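Local coordinates for conserved hypothetical protein NMB0706 (Neisseria meningitidis, PDB 1RV9) that is of unknown function but belongs to the YfiH-like (DUF152) family and has a possible cysteine-histidine active site in an alpha-beta-beta-alpha fold, at residues Thr33-Gly38 and Thr235-Arg240; Leu78-Ser83 and Cys111-Ala116; Asp117-Leu122 and Ala134-Arg139; Ala162-Ala167 and Asp205-Ala210. All blocks are in the same frame, centred on the assembly; numbering follows the deposited sequence.

Interaction 1 (Thr33-Gly38 and Thr235-Arg240); sequences TTRNGG and TFFSYR
An ST turn just after strand 28-33 brings Thr34 and Arg35 against Thr235, Phe236 and Phe237, the loop that leads into helix 239-242. In the turn, Thr34 OG1 accepts from Asn36 N at 3.2 Å; the same hydroxyl also bonds to Asn16 O. The hydrogen bond across the contact is backbone to backbone. Arg35 N gives to Thr235 O at 2.7 Å, in a nearly straight bond (167°). Beside it two methyls meet, Thr34 CG2 and Thr235 CG2, 3.6 Å apart. Arg35 lies across the ring of Phe237. Its CB sits over the middle of one face, 3.6 Å from the ring centroid, in a CH-pi contact. A bend at chi3 (-56°) turns the guanidinium so that Phe237 CD1 lies over one of its faces. The guanidinium and ring planes are 52° apart, so this is not a flat stack. Arg35 NE bonds to Gln45 O and NH1 to Arg233 O, which fix the head group. The Phe236 ring meets Thr33 O at its edge, with CE1 3.9 Å from that oxygen. Thr33 is hydrogen-bonded to Ala249 of strand 248-254. Phe236 and Phe237 both pack on Met248 of that strand, and Phe236 also touches Leu18 of strand 17-18.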
loop_
_atom_site.group_PDB
_atom_site.type_symbol
_atom_site.label_atom_id
_atom_site.label_comp_id
_atom_site.label_asym_id
_atom_site.label_seq_id
_atom_site.Cartn_x
_atom_site.Cartn_y
_atom_site.Cartn_z
ATOM N N THR A 33 -8.656 4.743 1.883
ATOM C CA THR A 33 -9.027 5.839 2.767
ATOM C C THR A 33 -8.217 7.102 2.522
ATOM O O THR A 33 -7.117 7.062 1.966
ATOM C CB THR A 33 -8.897 5.442 4.260
ATOM O OG1 THR A 33 -7.515 5.395 4.634
ATOM C CG2 THR A 33 -9.524 4.074 4.501
ATOM N N THR A 34 -8.797 8.231 2.911
ATOM C CA THR A 34 -8.130 9.517 2.782
ATOM C C THR A 34 -7.913 9.974 4.215
ATOM O O THR A 34 -8.302 9.279 5.156
ATOM C CB THR A 34 -9.000 10.556 2.041
ATOM O OG1 THR A 34 -10.158 10.863 2.828
ATOM C CG2 THR A 34 -9.439 10.015 0.686
ATOM N N ARG A 35 -7.298 11.135 4.392
ATOM C CA ARG A 35 -7.035 11.632 5.735
ATOM C C ARG A 35 -8.295 12.173 6.401
ATOM O O ARG A 35 -8.298 12.471 7.595
ATOM C CB ARG A 35 -5.962 12.727 5.688
ATOM C CG ARG A 35 -6.409 14.016 5.021
ATOM C CD ARG A 35 -5.284 15.038 5.020
ATOM N NE ARG A 35 -4.802 15.291 6.373
ATOM C CZ ARG A 35 -3.751 16.051 6.667
ATOM N NH1 ARG A 35 -3.064 16.644 5.699
ATOM N NH2 ARG A 35 -3.386 16.209 7.931
ATOM N N ASN A 36 -9.374 12.268 5.636
ATOM C CA ASN A 36 -10.616 12.812 6.161
ATOM C C ASN A 36 -11.651 11.800 6.640
ATOM O O ASN A 36 -11.663 10.644 6.208
ATOM C CB ASN A 36 -11.226 13.730 5.107
ATOM C CG ASN A 36 -10.232 14.751 4.604
ATOM O OD1 ASN A 36 -9.674 15.517 5.384
ATOM N ND2 ASN A 36 -9.993 14.760 3.297
ATOM N N GLY A 37 -12.511 12.253 7.550
ATOM C CA GLY A 37 -13.559 11.404 8.088
ATOM C C GLY A 37 -13.282 10.826 9.463
ATOM O O GLY A 37 -14.071 10.021 9.966
ATOM N N GLY A 38 -12.179 11.240 10.082
ATOM C CA GLY A 38 -11.829 10.716 11.391
ATOM C C GLY A 38 -12.001 11.674 12.554
ATOM O O GLY A 38 -12.646 12.713 12.421
ATOM N N THR A 235 -6.042 15.661 1.000
ATOM C CA THR A 235 -6.561 14.306 0.848
ATOM C C THR A 235 -5.736 13.225 1.534
ATOM O O THR A 235 -6.292 12.299 2.123
ATOM C CB THR A 235 -6.673 13.927 -0.641
ATOM O OG1 THR A 235 -7.455 14.912 -1.328
ATOM C CG2 THR A 235 -7.335 12.566 -0.796
ATOM N N PHE A 236 -4.415 13.343 1.468
ATOM C CA PHE A 236 -3.555 12.321 2.057
ATOM C C PHE A 236 -2.522 12.811 3.056
ATOM O O PHE A 236 -2.071 13.959 2.998
ATOM C CB PHE A 236 -2.805 11.575 0.950
ATOM C CG PHE A 236 -3.699 10.934 -0.069
ATOM C CD1 PHE A 236 -4.503 9.853 0.272
ATOM C CD2 PHE A 236 -3.742 11.417 -1.372
ATOM C CE1 PHE A 236 -5.340 9.260 -0.676
ATOM C CE2 PHE A 236 -4.574 10.831 -2.322
ATOM C CZ PHE A 236 -5.375 9.752 -1.972
ATOM N N PHE A 237 -2.154 11.916 3.969
ATOM C CA PHE A 237 -1.115 12.184 4.956
ATOM C C PHE A 237 0.196 11.995 4.192
ATOM O O PHE A 237 0.258 11.212 3.236
ATOM C CB PHE A 237 -1.146 11.154 6.089
ATOM C CG PHE A 237 -2.346 11.252 6.987
ATOM C CD1 PHE A 237 -2.550 12.376 7.781
ATOM C CD2 PHE A 237 -3.239 10.190 7.087
ATOM C CE1 PHE A 237 -3.623 12.437 8.670
ATOM C CE2 PHE A 237 -4.315 10.240 7.970
ATOM C CZ PHE A 237 -4.506 11.367 8.765
ATOM N N SER A 238 1.243 12.694 4.618
ATOM C CA SER A 238 2.548 12.581 3.975
ATOM C C SER A 238 3.679 12.832 4.957
ATOM O O SER A 238 3.757 13.896 5.576
ATOM C CB SER A 238 2.672 13.574 2.819
ATOM O OG SER A 238 3.990 13.558 2.291
ATOM N N TYR A 239 4.558 11.846 5.102
ATOM C CA TYR A 239 5.692 11.987 5.996
ATOM C C TYR A 239 6.668 13.014 5.433
ATOM O O TYR A 239 7.212 13.841 6.167
ATOM C CB TYR A 239 6.401 10.639 6.176
ATOM C CG TYR A 239 7.671 10.737 6.988
ATOM C CD1 TYR A 239 8.887 11.047 6.380
ATOM C CD2 TYR A 239 7.645 10.586 8.371
ATOM C CE1 TYR A 239 10.047 11.210 7.132
ATOM C CE2 TYR A 239 8.800 10.748 9.132
ATOM C CZ TYR A 239 9.993 11.060 8.505
ATOM O OH TYR A 239 11.132 11.240 9.255
ATOM N N ARG A 240 6.894 12.958 4.125
ATOM C CA ARG A 240 7.805 13.891 3.477
ATOM C C ARG A 240 7.354 15.323 3.709
ATOM O O ARG A 240 8.168 16.218 3.943
ATOM C CB ARG A 240 7.862 13.630 1.968
ATOM C CG ARG A 240 8.719 14.645 1.213
ATOM C CD ARG A 240 10.181 14.539 1.632
ATOM N NE ARG A 240 11.002 15.634 1.115
ATOM C CZ ARG A 240 11.087 16.839 1.671
ATOM N NH1 ARG A 240 10.400 17.124 2.770
ATOM N NH2 ARG A 240 11.872 17.763 1.131
#

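Interaction 2 (Leu78-Ser83 and Cys111-Ala116); sequences LNQIHS and CAVMTA. With SO4 (sulfate ion), chain B.
The side-chain amide of Gln80 pairs with the backbone of Met114 much as a neighbouring strand would, on one edge of strand 110-115. This edge of the strand also pairs with the short strand 75-76, while the other edge bonds to strand 248-254. Gln80 leaves the loop with CG anti to the carbonyl carbon (chi1 -59°) and runs extended beyond CG, so its flat end reaches the strand. OE1 accepts from Met114 N at 2.8 Å, and NE2 gives to Met114 O at 2.9 Å. Both bonds are almost straight, 171° and 174°. Each donor meets the accepting carbonyl in its plane, on a lone pair, and Met114 O lies in the Gln80 amide plane. This two-point grip fixes which way round the amide sits.

A water is the second partner of OE1. It gives to Gln80 OE1 and to Ala112 O, and accepts from Leu78 N at 2.9 Å. Met114 bends at chi3, which sets its CE against Leu78 O at 3.4 Å. Leu78 CG comes only within 4.4 Å of Ala112 O.

Gln80 also touches Asp100 and His135, which with Cys118 form a possible catalytic triad. It may therefore act as a second-shell residue there. Close by is a sulfate ion, probably from the crystallisation liquor, which His52 and Arg247 also bind. His82 meets it at the ring edge, with NE2 giving to O4 of the sulfate at 2.6 Å.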
loop_
_atom_site.group_PDB
_atom_site.type_symbol
_atom_site.label_atom_id
_atom_site.label_comp_id
_atom_site.label_asym_id
_atom_site.label_seq_id
_atom_site.Cartn_x
_atom_site.Cartn_y
_atom_site.Cartn_z
ATOM N N LEU A 78 -1.366 -4.774 10.226
ATOM C CA LEU A 78 -0.105 -5.443 10.527
ATOM C C LEU A 78 0.881 -4.512 11.207
ATOM O O LEU A 78 0.766 -3.290 11.116
ATOM C CB LEU A 78 0.554 -5.937 9.233
ATOM C CG LEU A 78 -0.279 -6.713 8.213
ATOM C CD1 LEU A 78 0.530 -6.861 6.927
ATOM C CD2 LEU A 78 -0.667 -8.076 8.771
ATOM N N ASN A 79 1.851 -5.094 11.904
ATOM C CA ASN A 79 2.895 -4.275 12.495
ATOM C C ASN A 79 3.925 -4.271 11.375
ATOM O O ASN A 79 4.783 -5.156 11.292
ATOM C CB ASN A 79 3.491 -4.912 13.748
ATOM C CG ASN A 79 4.629 -4.087 14.315
ATOM O OD1 ASN A 79 4.532 -2.862 14.396
ATOM N ND2 ASN A 79 5.712 -4.748 14.707
ATOM N N GLN A 80 3.809 -3.285 10.493
ATOM C CA GLN A 80 4.697 -3.167 9.346
ATOM C C GLN A 80 6.110 -2.805 9.764
ATOM O O GLN A 80 6.318 -1.867 10.532
ATOM C CB GLN A 80 4.122 -2.131 8.372
ATOM C CG GLN A 80 2.727 -2.520 7.896
ATOM C CD GLN A 80 1.989 -1.429 7.136
ATOM O OE1 GLN A 80 0.826 -1.606 6.772
ATOM N NE2 GLN A 80 2.649 -0.300 6.899
ATOM N N ILE A 81 7.078 -3.554 9.250
ATOM C CA ILE A 81 8.476 -3.321 9.579
ATOM C C ILE A 81 9.353 -3.227 8.332
ATOM O O ILE A 81 10.562 -3.454 8.395
ATOM C CB ILE A 81 9.018 -4.438 10.497
ATOM C CG1 ILE A 81 8.780 -5.809 9.857
ATOM C CG2 ILE A 81 8.345 -4.360 11.856
ATOM C CD1 ILE A 81 9.445 -6.954 10.596
ATOM N N HIS A 82 8.732 -2.883 7.207
ATOM C CA HIS A 82 9.437 -2.741 5.937
ATOM C C HIS A 82 10.175 -4.006 5.517
ATOM O O HIS A 82 11.262 -3.956 4.932
ATOM C CB HIS A 82 10.385 -1.544 6.017
ATOM C CG HIS A 82 9.671 -0.231 6.088
ATOM N ND1 HIS A 82 9.327 0.491 4.966
ATOM C CD2 HIS A 82 9.181 0.463 7.145
ATOM C CE1 HIS A 82 8.657 1.572 5.326
ATOM N NE2 HIS A 82 8.555 1.577 6.642
ATOM N N SER A 83 9.551 -5.139 5.819
ATOM C CA SER A 83 10.071 -6.456 5.489
ATOM C C SER A 83 9.428 -6.901 4.184
ATOM O O SER A 83 8.705 -6.140 3.534
ATOM C CB SER A 83 9.687 -7.464 6.574
ATOM O OG SER A 83 8.298 -7.772 6.497
ATOM N N CYS A 111 -7.766 -7.390 3.903
ATOM C CA CYS A 111 -6.320 -7.217 3.886
ATOM C C CYS A 111 -6.101 -5.716 3.878
ATOM O O CYS A 111 -6.857 -4.984 3.237
ATOM C CB CYS A 111 -5.709 -7.813 2.621
ATOM S SG CYS A 111 -5.931 -9.587 2.451
ATOM N N ALA A 112 -5.072 -5.250 4.576
ATOM C CA ALA A 112 -4.827 -3.822 4.632
ATOM C C ALA A 112 -3.383 -3.454 4.900
ATOM O O ALA A 112 -2.659 -4.174 5.588
ATOM C CB ALA A 112 -5.709 -3.195 5.708
ATOM N N VAL A 113 -2.970 -2.333 4.323
ATOM C CA VAL A 113 -1.641 -1.787 4.547
ATOM C C VAL A 113 -1.826 -0.295 4.807
ATOM O O VAL A 113 -2.694 0.351 4.208
ATOM C CB VAL A 113 -0.683 -2.026 3.349
ATOM C CG1 VAL A 113 -0.381 -3.511 3.234
ATOM C CG2 VAL A 113 -1.286 -1.498 2.067
ATOM N N MET A 114 -1.024 0.240 5.722
ATOM C CA MET A 114 -1.092 1.648 6.112
ATOM C C MET A 114 0.093 2.408 5.544
ATOM O O MET A 114 1.221 1.925 5.599
ATOM C CB MET A 114 -1.085 1.752 7.635
ATOM C CG MET A 114 -2.256 1.058 8.298
ATOM S SD MET A 114 -2.023 0.956 10.078
ATOM C CE MET A 114 -1.062 -0.534 10.197
ATOM N N THR A 115 -0.158 3.607 5.025
ATOM C CA THR A 115 0.909 4.398 4.422
ATOM C C THR A 115 0.708 5.907 4.549
ATOM O O THR A 115 -0.371 6.378 4.902
ATOM C CB THR A 115 1.020 4.096 2.908
ATOM O OG1 THR A 115 -0.174 4.541 2.253
ATOM C CG2 THR A 115 1.185 2.602 2.661
ATOM N N ALA A 116 1.770 6.643 4.239
ATOM C CA ALA A 116 1.781 8.103 4.236
ATOM C C ALA A 116 2.988 8.502 3.386
ATOM O O ALA A 116 3.860 9.241 3.835
ATOM C CB ALA A 116 1.913 8.657 5.656
HETATM S S SO4 B . 6.738 4.003 8.956
HETATM O O1 SO4 B . 7.726 3.884 10.048
HETATM O O2 SO4 B . 5.389 4.180 9.529
HETATM O O3 SO4 B . 7.071 5.168 8.120
HETATM O O4 SO4 B . 6.758 2.779 8.137
HETATM O O HOH W 1 -1.387 -3.067 7.874
#

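Interaction 3 (Asp117-Leu122 and Ala134-Arg139); sequences DCLPVL and AHAGWR
Leu119 O takes the shortest bond of this beta hairpin, from Ala136 N at 2.7 Å, with the donor nearly along the C=O axis. The return bond, Leu119 N to Ala136 O, is longer at 3.1 Å. It is bent (138°) and its donor stands above the carbonyl plane, just where strand 131-136 ends. Val121 and Ala134 form the next antiparallel hydrogen-bonded pair: Val121 N gives to Ala134 O at 2.9 Å and Ala134 N to Val121 O at 2.8 Å. Leu119, Val121, Ala134 and Ala136 point to one face of the sheet, where Leu119 CB and Ala136 CB touch at 4.1 Å. Pro120 and His135 form a non-hydrogen-bonded pair on the other face.

Cys118 precedes its strand and faces the end of His135. Its CB comes 3.7 Å from His135 NE2, oblique to the ring, and its SG 4.0 Å from the same nitrogen. CG of His135 is anti to the backbone N (chi1 172°), which sends the ring toward Cys118. SG lies 3.6 Å from Gly137 CA, at the N-cap of helix 138-143. The other ring nitrogen, His135 ND1, bonds to Asp100. This is consistent with a catalytic triad, in which Asp100 would orient the imidazole beside the thiol.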
loop_
_atom_site.group_PDB
_atom_site.type_symbol
_atom_site.label_atom_id
_atom_site.label_comp_id
_atom_site.label_asym_id
_atom_site.label_seq_id
_atom_site.Cartn_x
_atom_site.Cartn_y
_atom_site.Cartn_z
ATOM N N ASP A 117 3.015 7.968 2.160
ATOM C CA ASP A 117 4.056 8.182 1.141
ATOM C C ASP A 117 4.463 6.854 0.509
ATOM O O ASP A 117 4.594 6.752 -0.711
ATOM C CB ASP A 117 5.325 8.839 1.706
ATOM C CG ASP A 117 5.224 10.358 1.801
ATOM O OD1 ASP A 117 4.235 10.947 1.311
ATOM O OD2 ASP A 117 6.155 10.963 2.371
ATOM N N CYS A 118 4.671 5.834 1.337
ATOM C CA CYS A 118 5.070 4.536 0.804
ATOM C C CYS A 118 3.981 3.984 -0.104
ATOM O O CYS A 118 2.808 4.320 0.031
ATOM C CB CYS A 118 5.382 3.556 1.935
ATOM S SG CYS A 118 6.912 3.959 2.818
ATOM N N LEU A 119 4.374 3.119 -1.029
ATOM C CA LEU A 119 3.432 2.570 -1.991
ATOM C C LEU A 119 2.566 1.400 -1.543
ATOM O O LEU A 119 3.082 0.360 -1.141
ATOM C CB LEU A 119 4.188 2.150 -3.253
ATOM C CG LEU A 119 3.344 1.508 -4.355
ATOM C CD1 LEU A 119 2.441 2.559 -4.994
ATOM C CD2 LEU A 119 4.267 0.882 -5.395
ATOM N N PRO A 120 1.232 1.564 -1.594
ATOM C CA PRO A 120 0.331 0.478 -1.206
ATOM C C PRO A 120 -0.012 -0.249 -2.504
ATOM O O PRO A 120 -0.293 0.396 -3.514
ATOM C CB PRO A 120 -0.904 1.199 -0.645
ATOM C CG PRO A 120 -0.625 2.694 -0.807
ATOM C CD PRO A 120 0.484 2.813 -1.810
ATOM N N VAL A 121 0.034 -1.575 -2.500
ATOM C CA VAL A 121 -0.319 -2.321 -3.706
ATOM C C VAL A 121 -1.376 -3.365 -3.369
ATOM O O VAL A 121 -1.192 -4.174 -2.459
ATOM C CB VAL A 121 0.902 -3.035 -4.328
ATOM C CG1 VAL A 121 0.489 -3.733 -5.633
ATOM C CG2 VAL A 121 2.009 -2.031 -4.595
ATOM N N LEU A 122 -2.494 -3.330 -4.089
ATOM C CA LEU A 122 -3.567 -4.295 -3.870
ATOM C C LEU A 122 -3.556 -5.282 -5.026
ATOM O O LEU A 122 -3.210 -4.913 -6.146
ATOM C CB LEU A 122 -4.921 -3.592 -3.817
ATOM C CG LEU A 122 -5.068 -2.475 -2.779
ATOM C CD1 LEU A 122 -6.490 -1.927 -2.850
ATOM C CD2 LEU A 122 -4.767 -3.011 -1.383
ATOM N N ALA A 134 -0.119 -5.241 -0.129
ATOM C CA ALA A 134 1.299 -5.204 0.192
ATOM C C ALA A 134 1.787 -3.784 0.456
ATOM O O ALA A 134 1.392 -2.836 -0.228
ATOM C CB ALA A 134 2.112 -5.828 -0.944
ATOM N N HIS A 135 2.643 -3.658 1.467
ATOM C CA HIS A 135 3.241 -2.387 1.860
ATOM C C HIS A 135 4.584 -2.312 1.146
ATOM O O HIS A 135 5.525 -3.033 1.493
ATOM C CB HIS A 135 3.445 -2.366 3.376
ATOM C CG HIS A 135 4.235 -1.193 3.870
ATOM N ND1 HIS A 135 5.268 -1.326 4.772
ATOM C CD2 HIS A 135 4.124 0.132 3.616
ATOM C CE1 HIS A 135 5.761 -0.133 5.054
ATOM N NE2 HIS A 135 5.085 0.770 4.366
ATOM N N ALA A 136 4.667 -1.436 0.151
ATOM C CA ALA A 136 5.880 -1.302 -0.634
ATOM C C ALA A 136 6.650 -0.003 -0.469
ATOM O O ALA A 136 6.552 0.897 -1.308
ATOM C CB ALA A 136 5.559 -1.534 -2.118
ATOM N N GLY A 137 7.394 0.101 0.630
ATOM C CA GLY A 137 8.247 1.256 0.832
ATOM C C GLY A 137 9.407 0.912 -0.086
ATOM O O GLY A 137 9.388 -0.164 -0.691
ATOM N N TRP A 138 10.417 1.763 -0.211
ATOM C CA TRP A 138 11.503 1.411 -1.118
ATOM C C TRP A 138 12.253 0.159 -0.674
ATOM O O TRP A 138 12.697 -0.620 -1.508
ATOM C CB TRP A 138 12.481 2.580 -1.316
ATOM C CG TRP A 138 13.413 2.860 -0.174
ATOM C CD1 TRP A 138 13.212 3.732 0.859
ATOM C CD2 TRP A 138 14.712 2.294 0.024
ATOM N NE1 TRP A 138 14.310 3.748 1.685
ATOM C CE2 TRP A 138 15.245 2.872 1.199
ATOM C CE3 TRP A 138 15.478 1.350 -0.673
ATOM C CZ2 TRP A 138 16.515 2.543 1.687
ATOM C CZ3 TRP A 138 16.739 1.023 -0.189
ATOM C CH2 TRP A 138 17.243 1.617 0.984
ATOM N N ARG A 139 12.373 -0.051 0.634
ATOM C CA ARG A 139 13.082 -1.229 1.130
ATOM C C ARG A 139 12.352 -2.523 0.787
ATOM O O ARG A 139 12.951 -3.462 0.263
ATOM C CB ARG A 139 13.289 -1.123 2.644
ATOM C CG ARG A 139 14.342 -0.099 3.038
ATOM C CD ARG A 139 14.362 0.151 4.537
ATOM N NE ARG A 139 15.330 1.188 4.885
ATOM C CZ ARG A 139 16.646 1.009 4.924
ATOM N NH1 ARG A 139 17.171 -0.177 4.646
ATOM N NH2 ARG A 139 17.443 2.027 5.223
#

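Interaction 4 (Ala162-Ala167 and Asp205-Ala210)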
loop_
_atom_site.group_PDB
_atom_site.type_symbol
_atom_site.label_atom_id
_atom_site.label_comp_id
_atom_site.label_asym_id
_atom_site.label_seq_id
_atom_site.Cartn_x
_atom_site.Cartn_y
_atom_site.Cartn_z
ATOM N N ALA A 162 -3.041 -5.732 -10.396
ATOM C CA ALA A 162 -2.520 -5.002 -9.251
ATOM C C ALA A 162 -2.946 -3.551 -9.307
ATOM O O ALA A 162 -3.052 -2.965 -10.386
ATOM C CB ALA A 162 -0.999 -5.095 -9.224
ATOM N N TYR A 163 -3.205 -2.973 -8.141
ATOM C CA TYR A 163 -3.603 -1.580 -8.070
ATOM C C TYR A 163 -2.564 -0.804 -7.282
ATOM O O TYR A 163 -2.219 -1.173 -6.158
ATOM C CB TYR A 163 -4.964 -1.439 -7.386
ATOM C CG TYR A 163 -5.479 -0.019 -7.368
ATOM C CD1 TYR A 163 -5.967 0.580 -8.528
ATOM C CD2 TYR A 163 -5.463 0.731 -6.193
ATOM C CE1 TYR A 163 -6.427 1.897 -8.518
ATOM C CE2 TYR A 163 -5.919 2.042 -6.171
ATOM C CZ TYR A 163 -6.400 2.619 -7.334
ATOM O OH TYR A 163 -6.858 3.918 -7.307
ATOM N N LEU A 164 -2.054 0.264 -7.884
ATOM C CA LEU A 164 -1.066 1.103 -7.228
ATOM C C LEU A 164 -1.833 2.195 -6.487
ATOM O O LEU A 164 -2.439 3.075 -7.104
ATOM C CB LEU A 164 -0.122 1.721 -8.260
ATOM C CG LEU A 164 0.566 0.716 -9.188
ATOM C CD1 LEU A 164 1.480 1.469 -10.153
ATOM C CD2 LEU A 164 1.359 -0.299 -8.376
ATOM N N GLY A 165 -1.805 2.120 -5.161
ATOM C CA GLY A 165 -2.505 3.088 -4.340
ATOM C C GLY A 165 -1.795 4.424 -4.255
ATOM O O GLY A 165 -0.748 4.615 -4.869
ATOM N N PRO A 166 -2.341 5.372 -3.482
ATOM C CA PRO A 166 -1.739 6.699 -3.334
ATOM C C PRO A 166 -0.367 6.655 -2.671
ATOM O O PRO A 166 -0.226 6.140 -1.566
ATOM C CB PRO A 166 -2.775 7.452 -2.501
ATOM C CG PRO A 166 -3.357 6.376 -1.642
ATOM C CD PRO A 166 -3.524 5.224 -2.613
ATOM N N ALA A 167 0.638 7.191 -3.356
ATOM C CA ALA A 167 1.998 7.214 -2.830
ATOM C C ALA A 167 2.661 8.534 -3.188
ATOM O O ALA A 167 2.062 9.387 -3.847
ATOM C CB ALA A 167 2.809 6.054 -3.411
ATOM N N ASP A 205 10.662 7.091 -8.993
ATOM C CA ASP A 205 9.270 6.874 -9.365
ATOM C C ASP A 205 8.813 5.505 -8.857
ATOM O O ASP A 205 9.024 4.486 -9.518
ATOM C CB ASP A 205 9.134 6.934 -10.890
ATOM C CG ASP A 205 7.695 6.924 -11.353
ATOM O OD1 ASP A 205 6.809 6.509 -10.572
ATOM O OD2 ASP A 205 7.449 7.320 -12.514
ATOM N N LEU A 206 8.192 5.481 -7.680
ATOM C CA LEU A 206 7.719 4.229 -7.101
ATOM C C LEU A 206 6.708 3.509 -7.981
ATOM O O LEU A 206 6.679 2.280 -8.020
ATOM C CB LEU A 206 7.105 4.477 -5.721
ATOM C CG LEU A 206 8.069 4.799 -4.581
ATOM C CD1 LEU A 206 7.270 5.292 -3.375
ATOM C CD2 LEU A 206 8.886 3.559 -4.225
ATOM N N TYR A 207 5.866 4.266 -8.677
ATOM C CA TYR A 207 4.870 3.646 -9.540
ATOM C C TYR A 207 5.561 2.911 -10.681
ATOM O O TYR A 207 5.229 1.766 -10.987
ATOM C CB TYR A 207 3.914 4.696 -10.114
ATOM C CG TYR A 207 3.094 5.429 -9.076
ATOM C CD1 TYR A 207 2.402 4.734 -8.082
ATOM C CD2 TYR A 207 2.988 6.818 -9.105
ATOM C CE1 TYR A 207 1.623 5.411 -7.145
ATOM C CE2 TYR A 207 2.213 7.503 -8.172
ATOM C CZ TYR A 207 1.533 6.794 -7.198
ATOM O OH TYR A 207 0.764 7.473 -6.281
ATOM N N ALA A 208 6.526 3.579 -11.305
ATOM C CA ALA A 208 7.259 2.985 -12.415
ATOM C C ALA A 208 8.059 1.773 -11.953
ATOM O O ALA A 208 8.140 0.766 -12.658
ATOM C CB ALA A 208 8.182 4.016 -13.043
ATOM N N LEU A 209 8.659 1.871 -10.770
ATOM C CA LEU A 209 9.429 0.756 -10.234
ATOM C C LEU A 209 8.499 -0.428 -9.999
ATOM O O LEU A 209 8.834 -1.564 -10.322
ATOM C CB LEU A 209 10.116 1.151 -8.919
ATOM C CG LEU A 209 11.338 2.073 -9.036
ATOM C CD1 LEU A 209 11.746 2.567 -7.652
ATOM C CD2 LEU A 209 12.495 1.320 -9.690
ATOM N N ALA A 210 7.325 -0.160 -9.435
ATOM C CA ALA A 210 6.365 -1.226 -9.174
ATOM C C ALA A 210 5.876 -1.856 -10.473
ATOM O O ALA A 210 5.754 -3.073 -10.560
ATOM C CB ALA A 210 5.185 -0.691 -8.367
#
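Strand 162-164 and the first turn of helix 206-217 come closest at Leu164 and Tyr207, whose CA atoms are 6.9 Å apart. They belong to a beta-alpha-beta crossover: the chain leaves strand 160-164 and, after a long excursion, runs through helix 206-217 into the parallel neighbouring strand 221-224.

Tyr207 makes most of the helix side of the contact. Its CG is anti to the carbonyl carbon (chi1 -63°), and the ring lies along the loop that follows the strand. Leu164 and Tyr207 lie alongside, pointing opposite ways, with Leu164 CB 3.9 Å from Tyr207 CD1. Leu164 CD2 goes further along the helix and meets Ala210 CB at 3.8 Å. At the far end of the ring, Gly165 O lies in the ring plane, at the edge, 3.4 Å from CE1. Ala167 CB packs on the same CE1 at 4.0 Å.

The phenol oxygen is gripped twice. Ala167 N gives to Tyr207 OH at 2.9 Å, in a bent bond (147°), and the hydroxyl also bonds to His227 O. A buried polar atom is thus satisfied by the backbone of two loops. Leu119 of strand 119-125 touches Ala167, Tyr207 and Ala210, so the hairpin strand joins this packing. The helix start has its own cap: at the N-cap position, Asp205 OD1 accepts from Ala208 N at 3.0 Å, from above the carboxylate plane.

Interactions 2, 3 and 4 are buried; interaction 1 is partly exposed and lies further from the chain centre. Interactions 3 and 4 reach the same six-strand sheet: Leu122 and Pro120 bond to Tyr163 and Gly165. Interaction 2 belongs to the five-strand sheet that packs on it, with Val113 against His135. Interaction 1 meets interactions 2 and 3 at the start of its helix: Ala116 O bonds Tyr239 N, and Asp117 takes bonds from Ser238 OG and Arg240 N. Its Phe236 also packs on Pro166 of interaction 4. The chemistry differs accordingly. Interaction 3 is backbone pairing plus a possible catalytic pair, and interaction 2 a side-chain amide on a strand edge. Interaction 4 is mostly apolar, while interaction 1 joins loops by arginine-aromatic packing.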